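Local coordinates for sugar isomerase (Sinorhizobium meliloti, PDB 3QC0), which binds a zinc ion in a TIM barrel and probably acts as a sugar isomerase, its substrate not established, at residues L11-E16 / V247-A252; R15-F20 / N254-P259; P37-V42 / T62-G67; H204-L209 / T217-M222. One frame throughout, in Å; residues are numbered along the deposited sequence. Where two conformers were deposited one is given.

Contact 1: residues L11-E16 / V247-A252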
# COMPACT_ATOMS: atom_id res chain seq x y z
N LEU A 11 0.14 9.62 -21.80
CA LEU A 11 0.13 8.76 -22.97
C LEU A 11 0.33 7.30 -22.65
O LEU A 11 0.16 6.45 -23.49
CB LEU A 11 1.18 9.25 -23.97
CG LEU A 11 0.97 10.69 -24.46
CD1 LEU A 11 1.92 11.02 -25.66
CD2 LEU A 11 -0.48 11.01 -24.82
N ALA A 12 0.62 6.96 -21.39
CA ALA A 12 0.57 5.55 -21.01
C ALA A 12 -0.82 4.97 -21.25
O ALA A 12 -0.97 3.79 -21.51
CB ALA A 12 0.95 5.37 -19.54
N THR A 13 -1.83 5.81 -21.15
CA THR A 13 -3.22 5.38 -21.29
C THR A 13 -3.51 4.69 -22.62
O THR A 13 -4.33 3.77 -22.68
CB THR A 13 -4.16 6.58 -21.07
OG1 THR A 13 -3.95 7.04 -19.73
CG2 THR A 13 -5.65 6.23 -21.22
N ILE A 14 -2.78 5.11 -23.66
CA ILE A 14 -2.95 4.50 -25.00
C ILE A 14 -1.59 4.06 -25.55
O ILE A 14 -1.30 4.15 -26.77
CB ILE A 14 -3.73 5.46 -25.99
CG1 ILE A 14 -3.13 6.86 -26.00
CG2 ILE A 14 -5.24 5.49 -25.63
CD1 ILE A 14 -3.71 7.79 -27.13
N ARG A 15 -0.74 3.55 -24.66
CA ARG A 15 0.63 3.26 -25.01
C ARG A 15 0.78 2.05 -25.93
O ARG A 15 1.77 1.98 -26.65
CB ARG A 15 1.50 3.03 -23.75
CG ARG A 15 1.05 1.85 -22.91
CD ARG A 15 1.95 0.67 -22.99
NE ARG A 15 3.29 0.97 -22.53
CZ ARG A 15 4.31 0.11 -22.61
NH1 ARG A 15 4.12 -1.12 -23.12
NH2 ARG A 15 5.52 0.46 -22.19
N GLU A 16 -0.16 1.12 -25.90
CA GLU A 16 -0.05 -0.08 -26.74
C GLU A 16 -0.49 0.25 -28.17
O GLU A 16 0.01 -0.34 -29.13
CB GLU A 16 -0.86 -1.26 -26.19
CG GLU A 16 -0.26 -1.89 -24.91
CD GLU A 16 1.09 -2.57 -25.15
OE1 GLU A 16 1.29 -3.21 -26.22
OE2 GLU A 16 1.95 -2.51 -24.27
N VAL A 247 -5.16 11.90 -17.03
CA VAL A 247 -5.59 10.51 -17.06
C VAL A 247 -4.44 9.57 -17.32
O VAL A 247 -3.81 9.57 -18.36
CB VAL A 247 -6.66 10.25 -18.10
CG1 VAL A 247 -7.03 8.76 -18.12
CG2 VAL A 247 -7.86 11.20 -17.84
N GLU A 248 -4.16 8.75 -16.32
CA GLU A 248 -3.04 7.82 -16.38
C GLU A 248 -3.54 6.44 -16.00
O GLU A 248 -3.75 6.11 -14.84
CB GLU A 248 -1.90 8.27 -15.46
CG GLU A 248 -0.68 7.38 -15.55
CD GLU A 248 0.41 7.80 -14.62
OE1 GLU A 248 0.09 8.35 -13.58
OE2 GLU A 248 1.59 7.62 -14.98
N ILE A 249 -3.80 5.64 -17.03
CA ILE A 249 -4.34 4.30 -16.89
C ILE A 249 -3.39 3.27 -17.51
O ILE A 249 -3.03 3.37 -18.67
CB ILE A 249 -5.73 4.16 -17.58
CG1 ILE A 249 -6.73 5.12 -16.92
CG2 ILE A 249 -6.23 2.70 -17.51
CD1 ILE A 249 -8.07 5.34 -17.65
N PHE A 250 -2.98 2.29 -16.72
CA PHE A 250 -2.27 1.11 -17.17
C PHE A 250 -3.26 -0.06 -17.10
O PHE A 250 -3.66 -0.44 -16.00
CB PHE A 250 -1.04 0.77 -16.28
CG PHE A 250 -0.13 1.93 -15.94
CD1 PHE A 250 0.01 3.04 -16.75
CD2 PHE A 250 0.66 1.86 -14.80
CE1 PHE A 250 0.87 4.09 -16.38
CE2 PHE A 250 1.51 2.91 -14.45
CZ PHE A 250 1.59 4.04 -15.24
N SER A 251 -3.70 -0.59 -18.24
CA SER A 251 -4.76 -1.62 -18.25
C SER A 251 -4.49 -2.67 -19.32
O SER A 251 -5.01 -2.59 -20.45
CB SER A 251 -6.13 -0.99 -18.45
OG SER A 251 -7.17 -1.99 -18.48
N ALA A 252 -3.72 -3.68 -18.95
CA ALA A 252 -3.21 -4.65 -19.91
C ALA A 252 -4.33 -5.46 -20.54
O ALA A 252 -4.21 -5.84 -21.71
CB ALA A 252 -2.19 -5.59 -19.27
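Thr13 meets the backbone of Val247 and Ile249 where the first and last strands of the TIM barrel, 7-10 and 245-247, run out into their following loops. Packing is tight around one buried hydroxyl. A chi1 of -62° sets OG1 anti to the carbonyl carbon, on the flank of the residue that meets residues 247-249. OG1 of Thr13 accepts the N-H of Ile249 at 3.0 Å, with 157° at the hydrogen, and lies 2.9 Å from Val247 O; the carbonyl of Asn10 is a further polar neighbour. A CA-H...O contact from Thr13 CA to Ile249 O, 3.3 Å long, adds to the grip. The short 3-10 turn 11-13 is thereby held against the chain on both sides of Glu248, whose OE1 binds the zinc ion together with Glu142, Asp177 and His204. Farther along, the contact gives way to solvent. Exposed Arg15 and Glu16 do not touch residues 247-252 and pair with each other, Arg15 NH1 reaching Glu16 OE2 at 2.8 Å on the anti side of the carboxylate, 31° out of its plane. Back in the buried part, Ala12 CB comes up to the edge of the Phe250 ring, near its plane, 3.4 Å from CE1.

Contact 2: residues R15-F20 / N254-P259; sequences REQCGF and NWWKRP
This is a surface contact between two loops of the TIM barrel, in which Arg15, Glu16 and Gln17 lie against Trp256 and the backbone around it. One loop leads from strand 7-10 to helix 20-29, the other from strand 245-247 to helix 260-274. The aliphatic part of Arg15 covers one face of the Trp256 indole. Its CD sits 3.8 Å from the centroid of the six-membered ring and 14° off the normal, a CH-pi contact, while CG lies nearer the rim, 3.5 Å from CE2. The guanidinium stands higher over that ring and off to one side: Arg15 CZ is 5.4 Å from the same centroid, at most a weak cation-pi attraction. Glu16 CG lies obliquely to the Trp256 ring, 3.7 Å from Trp256 CB. The indole NE1 bonds to Ala12 O.

Gln17 supplies the direct polar link. Its chain bends at chi2 (98°), and the amide faces the 3-10 turn 255-257. NE2 of Gln17 gives a nearly straight bond to Arg258 O at 2.8 Å, 164° at the hydrogen, and a weak one to Trp255 O at 2.9 Å. Arg258 itself turns away, its guanidinium lying over Trp255 CZ3 and forming a salt bridge with Glu262 of helix 260-274. Trp256 is thus met mainly by methylene groups, with the Arg15 charge beyond them, and the hydrogen bonding between residues 15-20 and 254-259 rests on one amide nitrogen of Gln17 that reaches one carbonyl in the turn, weakly, and one just after it.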
# COMPACT_ATOMS: atom_id res chain seq x y z
N ARG A 15 -0.74 3.55 -24.66
CA ARG A 15 0.63 3.26 -25.01
C ARG A 15 0.78 2.05 -25.93
O ARG A 15 1.77 1.98 -26.65
CB ARG A 15 1.50 3.03 -23.75
CG ARG A 15 1.05 1.85 -22.91
CD ARG A 15 1.95 0.67 -22.99
NE ARG A 15 3.29 0.97 -22.53
CZ ARG A 15 4.31 0.11 -22.61
NH1 ARG A 15 4.12 -1.12 -23.12
NH2 ARG A 15 5.52 0.46 -22.19
N GLU A 16 -0.16 1.12 -25.90
CA GLU A 16 -0.05 -0.08 -26.74
C GLU A 16 -0.49 0.25 -28.17
O GLU A 16 0.01 -0.34 -29.13
CB GLU A 16 -0.86 -1.26 -26.19
CG GLU A 16 -0.26 -1.89 -24.91
CD GLU A 16 1.09 -2.57 -25.15
OE1 GLU A 16 1.29 -3.21 -26.22
OE2 GLU A 16 1.95 -2.51 -24.27
N GLN A 17 -1.38 1.24 -28.27
CA GLN A 17 -2.06 1.57 -29.54
C GLN A 17 -1.35 2.62 -30.35
O GLN A 17 -1.46 2.62 -31.58
CB GLN A 17 -3.46 2.08 -29.24
CG GLN A 17 -4.34 1.08 -28.47
CD GLN A 17 -4.39 1.34 -26.96
OE1 GLN A 17 -3.34 1.55 -26.30
NE2 GLN A 17 -5.60 1.33 -26.41
N CYS A 18 -0.63 3.52 -29.69
CA CYS A 18 -0.16 4.74 -30.31
C CYS A 18 1.22 5.11 -29.87
O CYS A 18 1.51 5.12 -28.67
CB CYS A 18 -1.07 5.94 -29.98
SG CYS A 18 -2.80 5.76 -30.40
N GLY A 19 2.05 5.49 -30.84
CA GLY A 19 3.25 6.23 -30.53
C GLY A 19 2.90 7.69 -30.33
O GLY A 19 1.73 8.07 -30.37
N PHE A 20 3.92 8.52 -30.14
CA PHE A 20 3.70 9.92 -29.74
C PHE A 20 2.84 10.74 -30.71
O PHE A 20 1.91 11.42 -30.30
CB PHE A 20 5.08 10.61 -29.56
CG PHE A 20 5.00 12.02 -29.06
CD1 PHE A 20 4.83 13.09 -29.90
CD2 PHE A 20 5.18 12.29 -27.69
CE1 PHE A 20 4.76 14.38 -29.41
CE2 PHE A 20 5.11 13.55 -27.20
CZ PHE A 20 4.94 14.64 -28.05
N ASN A 254 -7.77 -4.65 -20.60
CA ASN A 254 -8.95 -3.90 -20.99
C ASN A 254 -8.59 -2.71 -21.90
O ASN A 254 -8.54 -2.87 -23.13
CB ASN A 254 -9.78 -3.48 -19.76
CG ASN A 254 -11.11 -2.87 -20.13
OD1 ASN A 254 -11.51 -2.87 -21.31
ND2 ASN A 254 -11.83 -2.34 -19.14
N TRP A 255 -8.27 -1.55 -21.35
CA TRP A 255 -8.17 -0.32 -22.16
C TRP A 255 -7.02 -0.35 -23.16
O TRP A 255 -7.17 0.22 -24.26
CB TRP A 255 -8.11 0.93 -21.27
CG TRP A 255 -9.30 0.97 -20.41
CD1 TRP A 255 -9.37 0.65 -19.06
CD2 TRP A 255 -10.63 1.28 -20.80
NE1 TRP A 255 -10.65 0.75 -18.63
CE2 TRP A 255 -11.46 1.11 -19.67
CE3 TRP A 255 -11.22 1.64 -22.02
CZ2 TRP A 255 -12.82 1.36 -19.70
CZ3 TRP A 255 -12.56 1.88 -22.05
CH2 TRP A 255 -13.36 1.75 -20.91
N TRP A 256 -5.95 -1.06 -22.86
CA TRP A 256 -4.84 -1.17 -23.82
C TRP A 256 -5.19 -2.07 -25.01
O TRP A 256 -4.44 -2.07 -25.97
CB TRP A 256 -3.55 -1.69 -23.18
CG TRP A 256 -2.83 -0.68 -22.32
CD1 TRP A 256 -3.13 0.65 -22.20
CD2 TRP A 256 -1.70 -0.92 -21.49
NE1 TRP A 256 -2.23 1.26 -21.34
CE2 TRP A 256 -1.35 0.32 -20.89
CE3 TRP A 256 -0.95 -2.04 -21.20
CZ2 TRP A 256 -0.28 0.44 -20.01
CZ3 TRP A 256 0.11 -1.93 -20.33
CH2 TRP A 256 0.44 -0.68 -19.75
N LYS A 257 -6.27 -2.84 -24.89
CA LYS A 257 -6.71 -3.76 -25.95
C LYS A 257 -7.84 -3.17 -26.79
O LYS A 257 -8.36 -3.84 -27.71
CB LYS A 257 -7.15 -5.09 -25.33
CG LYS A 257 -6.01 -5.96 -24.81
CD LYS A 257 -6.52 -7.28 -24.22
CE LYS A 257 -5.37 -8.27 -24.04
NZ LYS A 257 -5.80 -9.53 -23.37
N ARG A 258 -8.22 -1.93 -26.50
CA ARG A 258 -9.33 -1.28 -27.19
C ARG A 258 -8.85 -0.16 -28.14
O ARG A 258 -7.75 0.35 -27.98
CB ARG A 258 -10.32 -0.74 -26.16
CG ARG A 258 -11.02 -1.90 -25.44
CD ARG A 258 -11.69 -1.53 -24.17
NE ARG A 258 -12.93 -0.79 -24.35
CZ ARG A 258 -13.92 -0.76 -23.48
NH1 ARG A 258 -13.84 -1.42 -22.33
NH2 ARG A 258 -15.02 -0.06 -23.74
N PRO A 259 -9.66 0.20 -29.16
CA PRO A 259 -9.17 1.25 -30.07
C PRO A 259 -8.92 2.56 -29.32
O PRO A 259 -9.74 2.98 -28.49
CB PRO A 259 -10.31 1.38 -31.12
CG PRO A 259 -11.11 0.12 -30.98
CD PRO A 259 -11.02 -0.24 -29.51

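Contact 3: residues P37-V42 / T62-G67; sequences PWRDQV and TGLCRG
In Trp38 a chi1 of -70° sets CG anti to the carbonyl carbon, and the indole lies against Cys65, whose CB stands over the five-membered ring, 3.5 Å from its centroid, in a CH-pi contact. In Cys65 a chi1 of -69° likewise sets SG anti to the carbonyl carbon, over the same ring and 4.3 Å from that centroid, a sulfur-aromatic contact. Arg66, joined to Cys65 by a cis peptide, starts out away from residues 37-42 but bends at chi2 (-75°), which brings CD near the indole; NE beyond it lies 3.5 Å from Trp38 CZ3. That carbon lies over one face of the guanidinium, the two planes about halfway between parallel and perpendicular. Arg66 NE is also bonded to an unidentified ligand.

Two backbone bonds on either side of Trp38 make a single bridge between Trp38 and Cys65, where the chain leaving strand 34-36 of the TIM barrel runs beside the neighbouring strand 60-68. Cys65 N points almost straight at Pro37 O, 3.0 Å away, and Arg39 N reaches Cys65 O at 2.8 Å. Leu64 CD1 packs on Pro37 CG at 4.0 Å, the two side chains crossing at about a right angle. Trp38 is the N-cap of helix 39-45, and its N-H is taken by Gln41 OE1 at 3.0 Å.

The indole NE1 bonds Asn10 OD1, and its ring touches zinc ligand Glu248. Arg39 extends past Arg66 O to salt bridges with Asp84 and Glu91 of helix 75-94. Leu64 meets that same helix, whereas Val42 packs on helix 47-57, which precedes strand 60-68.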
# COMPACT_ATOMS: atom_id res chain seq x y z
N PRO A 37 3.63 12.79 -21.90
CA PRO A 37 4.32 11.70 -22.52
C PRO A 37 5.40 11.10 -21.62
O PRO A 37 5.79 11.70 -20.61
CB PRO A 37 4.98 12.35 -23.73
CG PRO A 37 5.38 13.70 -23.20
CD PRO A 37 4.25 14.09 -22.24
N TRP A 38 5.87 9.93 -22.03
CA TRP A 38 6.96 9.26 -21.38
C TRP A 38 8.24 9.40 -22.18
O TRP A 38 8.23 9.56 -23.42
CB TRP A 38 6.61 7.78 -21.18
CG TRP A 38 5.54 7.56 -20.17
CD1 TRP A 38 4.29 8.08 -20.16
CD2 TRP A 38 5.66 6.80 -18.96
NE1 TRP A 38 3.61 7.68 -19.03
CE2 TRP A 38 4.44 6.89 -18.29
CE3 TRP A 38 6.67 6.02 -18.41
CZ2 TRP A 38 4.19 6.22 -17.10
CZ3 TRP A 38 6.42 5.37 -17.20
CH2 TRP A 38 5.21 5.50 -16.56
N ARG A 39 9.37 9.28 -21.49
CA ARG A 39 10.66 9.54 -22.12
C ARG A 39 10.96 8.57 -23.25
O ARG A 39 11.59 8.96 -24.24
CB ARG A 39 11.76 9.50 -21.08
CG ARG A 39 11.64 10.67 -20.09
CD ARG A 39 12.67 10.55 -19.02
NE ARG A 39 14.02 10.76 -19.50
CZ ARG A 39 15.12 10.37 -18.85
NH1 ARG A 39 15.02 9.67 -17.72
NH2 ARG A 39 16.29 10.63 -19.30
N ASP A 40 10.50 7.33 -23.13
CA ASP A 40 10.73 6.32 -24.18
C ASP A 40 9.95 6.67 -25.42
O ASP A 40 10.47 6.48 -26.52
CB ASP A 40 10.47 4.87 -23.72
CG ASP A 40 9.07 4.63 -23.18
OD1 ASP A 40 8.32 5.55 -22.85
OD2 ASP A 40 8.73 3.43 -23.06
N GLN A 41 8.75 7.20 -25.24
CA GLN A 41 7.91 7.62 -26.37
C GLN A 41 8.53 8.81 -27.09
O GLN A 41 8.51 8.89 -28.35
CB GLN A 41 6.52 8.00 -25.90
CG GLN A 41 5.75 6.83 -25.25
CD GLN A 41 4.42 7.25 -24.67
OE1 GLN A 41 4.34 8.25 -23.96
NE2 GLN A 41 3.35 6.45 -24.94
N VAL A 42 9.05 9.77 -26.32
CA VAL A 42 9.75 10.92 -26.88
C VAL A 42 11.00 10.47 -27.63
O VAL A 42 11.26 10.97 -28.78
CB VAL A 42 10.07 11.96 -25.76
CG1 VAL A 42 11.04 13.10 -26.25
CG2 VAL A 42 8.74 12.51 -25.16
N THR A 62 1.39 18.34 -18.93
CA THR A 62 1.15 18.38 -17.47
C THR A 62 2.30 17.71 -16.71
O THR A 62 2.45 17.92 -15.49
CB THR A 62 -0.22 17.73 -17.12
OG1 THR A 62 -0.34 16.47 -17.79
CG2 THR A 62 -1.37 18.68 -17.50
N GLY A 63 3.08 16.90 -17.41
CA GLY A 63 4.27 16.28 -16.87
C GLY A 63 5.08 15.62 -17.97
O GLY A 63 4.56 15.41 -19.08
N LEU A 64 6.33 15.29 -17.65
CA LEU A 64 7.12 14.32 -18.42
C LEU A 64 7.39 13.15 -17.45
O LEU A 64 7.86 13.36 -16.33
CB LEU A 64 8.44 14.90 -18.91
CG LEU A 64 9.38 13.96 -19.65
CD1 LEU A 64 8.75 13.43 -20.98
CD2 LEU A 64 10.74 14.64 -19.93
N CYS A 65 7.09 11.94 -17.91
CA CYS A 65 7.33 10.74 -17.12
C CYS A 65 8.53 9.96 -17.64
O CYS A 65 8.51 9.52 -18.81
CB CYS A 65 6.12 9.82 -17.17
SG CYS A 65 4.69 10.44 -16.31
N ARG A 66 9.58 9.73 -16.86
CA ARG A 66 9.78 10.21 -15.50
C ARG A 66 11.26 10.21 -15.20
O ARG A 66 12.05 9.48 -15.81
CB ARG A 66 9.04 9.31 -14.46
CG ARG A 66 9.53 7.87 -14.32
CD ARG A 66 9.12 6.98 -15.41
NE ARG A 66 9.15 5.55 -15.07
CZ ARG A 66 9.90 4.60 -15.59
NH1 ARG A 66 10.75 4.80 -16.61
NH2 ARG A 66 9.72 3.36 -15.11
N GLY A 67 11.64 10.99 -14.19
CA GLY A 67 12.93 10.86 -13.55
C GLY A 67 12.77 10.05 -12.26
O GLY A 67 11.75 9.36 -12.08

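Contact 4: residues H204-L209 / T217-M222; sequences HICDWL and TDRGMM
Just beyond the zinc ligand His204, the loop that follows barrel strand 200-205 doubles back, and Asp207 pairs with Gly220 as a single antiparallel hydrogen-bonded bridge. Gly220 N donates to Asp207 O at 2.8 Å, approaching 35° out of the carbonyl plane; the return bond, from Asp207 N to Gly220 O, is weak. Leu209 lies against the glycine, with CG and CD2 near its CA, a closeness possible because Gly220 carries no side chain, and places CD1 3.6 Å from Asp218 O. A water joins the two arms of the loop once more, accepting from Leu209 N at 3.0 Å and donating to Asp218 O at 2.7 Å.

The bridge belongs to the long loop after the seventh strand of the TIM barrel, on the metal side. His204 ND1 binds the zinc ion with Glu142, Asp177 and Glu248. Arg219 runs extended from CG to NE towards that site, where NH1 bonds Asp177 OD2 and Glu248 O, and NH2 bonds an unidentified ligand. Cys206 SG, placed by a chi1 of 58°, rests 3.7 Å from Arg219 NH1.

Asp207 OD1 takes the N-H of Trp208 on the anti side at 2.9 Å and also that of Ile227, while OD2 is held by Gly223 N. On the barrel side, selenomethionine Met222 bends at chi2 and chi3 and crosses Ile205 at about a right angle, its SE 4.1 Å from Ile205 CD1. The same selenium stands 3.8 Å from Cys206 N, a buried nitrogen that finds no hydrogen-bond partner.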
# COMPACT_ATOMS: atom_id res chain seq x y z
N HIS A 204 -3.13 13.34 -11.04
CA HIS A 204 -3.35 12.24 -11.95
C HIS A 204 -4.60 11.49 -11.53
O HIS A 204 -4.80 11.21 -10.32
CB HIS A 204 -2.18 11.24 -12.00
CG HIS A 204 -0.85 11.86 -12.23
ND1 HIS A 204 0.33 11.17 -12.11
CD2 HIS A 204 -0.52 13.13 -12.61
CE1 HIS A 204 1.34 11.99 -12.39
NE2 HIS A 204 0.84 13.18 -12.71
N ILE A 205 -5.39 11.11 -12.53
CA ILE A 205 -6.66 10.43 -12.31
C ILE A 205 -6.76 9.09 -13.05
O ILE A 205 -6.10 8.87 -14.05
CB ILE A 205 -7.87 11.31 -12.65
CG1 ILE A 205 -7.81 11.80 -14.10
CG2 ILE A 205 -7.97 12.47 -11.64
CD1 ILE A 205 -9.16 12.49 -14.55
N CYS A 206 -7.60 8.23 -12.47
CA CYS A 206 -7.81 6.83 -12.85
C CYS A 206 -8.66 6.29 -11.69
O CYS A 206 -9.25 7.07 -10.95
CB CYS A 206 -6.50 6.05 -13.02
SG CYS A 206 -5.49 6.04 -11.54
N ASP A 207 -8.77 4.97 -11.58
CA ASP A 207 -9.56 4.42 -10.51
C ASP A 207 -8.95 3.14 -9.95
O ASP A 207 -8.12 2.50 -10.62
CB ASP A 207 -11.01 4.16 -10.97
CG ASP A 207 -12.06 4.54 -9.90
OD1 ASP A 207 -11.73 4.48 -8.67
OD2 ASP A 207 -13.23 4.85 -10.28
N TRP A 208 -9.37 2.81 -8.74
CA TRP A 208 -8.98 1.60 -8.04
C TRP A 208 -10.11 0.58 -8.14
O TRP A 208 -11.18 0.80 -7.61
CB TRP A 208 -8.64 1.91 -6.56
CG TRP A 208 -8.13 0.67 -5.86
CD1 TRP A 208 -8.89 -0.33 -5.29
CD2 TRP A 208 -6.77 0.25 -5.70
NE1 TRP A 208 -8.08 -1.29 -4.75
CE2 TRP A 208 -6.78 -0.96 -5.00
CE3 TRP A 208 -5.56 0.81 -6.01
CZ2 TRP A 208 -5.61 -1.63 -4.68
CZ3 TRP A 208 -4.41 0.15 -5.72
CH2 TRP A 208 -4.43 -1.05 -5.02
N LEU A 209 -9.85 -0.49 -8.88
CA LEU A 209 -10.89 -1.50 -9.15
C LEU A 209 -11.05 -2.47 -7.99
O LEU A 209 -10.10 -2.77 -7.29
CB LEU A 209 -10.56 -2.25 -10.44
CG LEU A 209 -10.47 -1.40 -11.72
CD1 LEU A 209 -10.02 -2.34 -12.86
CD2 LEU A 209 -11.79 -0.65 -11.96
N THR A 217 -0.69 -3.29 -13.88
CA THR A 217 -1.40 -2.98 -15.12
C THR A 217 -2.91 -3.24 -15.07
O THR A 217 -3.52 -3.67 -16.08
CB THR A 217 -0.76 -3.77 -16.27
OG1 THR A 217 -0.88 -5.17 -15.99
CG2 THR A 217 0.73 -3.36 -16.46
N ASP A 218 -3.52 -2.99 -13.92
CA ASP A 218 -4.98 -3.03 -13.81
C ASP A 218 -5.57 -1.81 -13.11
O ASP A 218 -6.52 -1.91 -12.31
CB ASP A 218 -5.41 -4.35 -13.13
CG ASP A 218 -6.88 -4.65 -13.32
OD1 ASP A 218 -7.40 -4.43 -14.45
OD2 ASP A 218 -7.53 -5.12 -12.35
N ARG A 219 -5.04 -0.64 -13.44
CA ARG A 219 -5.72 0.60 -13.09
C ARG A 219 -7.07 0.68 -13.79
O ARG A 219 -7.22 0.18 -14.93
CB ARG A 219 -4.93 1.85 -13.45
CG ARG A 219 -3.57 1.96 -12.83
CD ARG A 219 -3.05 3.37 -12.99
NE ARG A 219 -1.77 3.59 -12.36
CZ ARG A 219 -1.26 4.79 -12.08
NH1 ARG A 219 -1.87 5.90 -12.47
NH2 ARG A 219 -0.10 4.87 -11.44
N GLY A 220 -8.03 1.33 -13.15
CA GLY A 220 -9.38 1.48 -13.69
C GLY A 220 -9.59 2.79 -14.41
O GLY A 220 -8.92 3.80 -14.13
N MSE A 221 -10.50 2.75 -15.39
CA MSE A 221 -11.07 3.95 -15.92
C MSE A 221 -11.87 4.63 -14.80
O MSE A 221 -12.56 3.97 -14.01
CB MSE A 221 -12.00 3.57 -17.08
CG MSE A 221 -12.75 4.71 -17.73
SE MSE A 221 -11.68 6.08 -18.56
CE MSE A 221 -11.06 4.89 -20.02
N MSE A 222 -11.79 5.94 -14.76
CA MSE A 222 -12.51 6.71 -13.75
C MSE A 222 -13.97 6.35 -13.73
O MSE A 222 -14.64 6.40 -14.76
CB MSE A 222 -12.41 8.20 -14.03
CG MSE A 222 -11.06 8.81 -13.89
SE MSE A 222 -9.90 8.61 -15.45
CE MSE A 222 -10.93 9.45 -16.81
O HOH W 1 -7.01 -1.11 -9.74

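In the fold
From the N terminus, the chain leaves strand 7-10 into residues 11-20, which serve contacts 1 and 2 in turn. Both wait for the far end: 247-252 and then 254-259 come back after the last strand, so each closes nearly the whole barrel, and they share Arg15 and Glu16. Inside those wide loops contact 3 closes a short one, joining the end of strand 34-36 and the start of helix 39-45 to strand 60-68. Contact 4 follows in series, within the loop after strand 200-205. Contacts 3 and 4 do not touch, but each touches contact 1: Trp38 packs on Ala12, and Phe250 O probably bonds to Arg219 N.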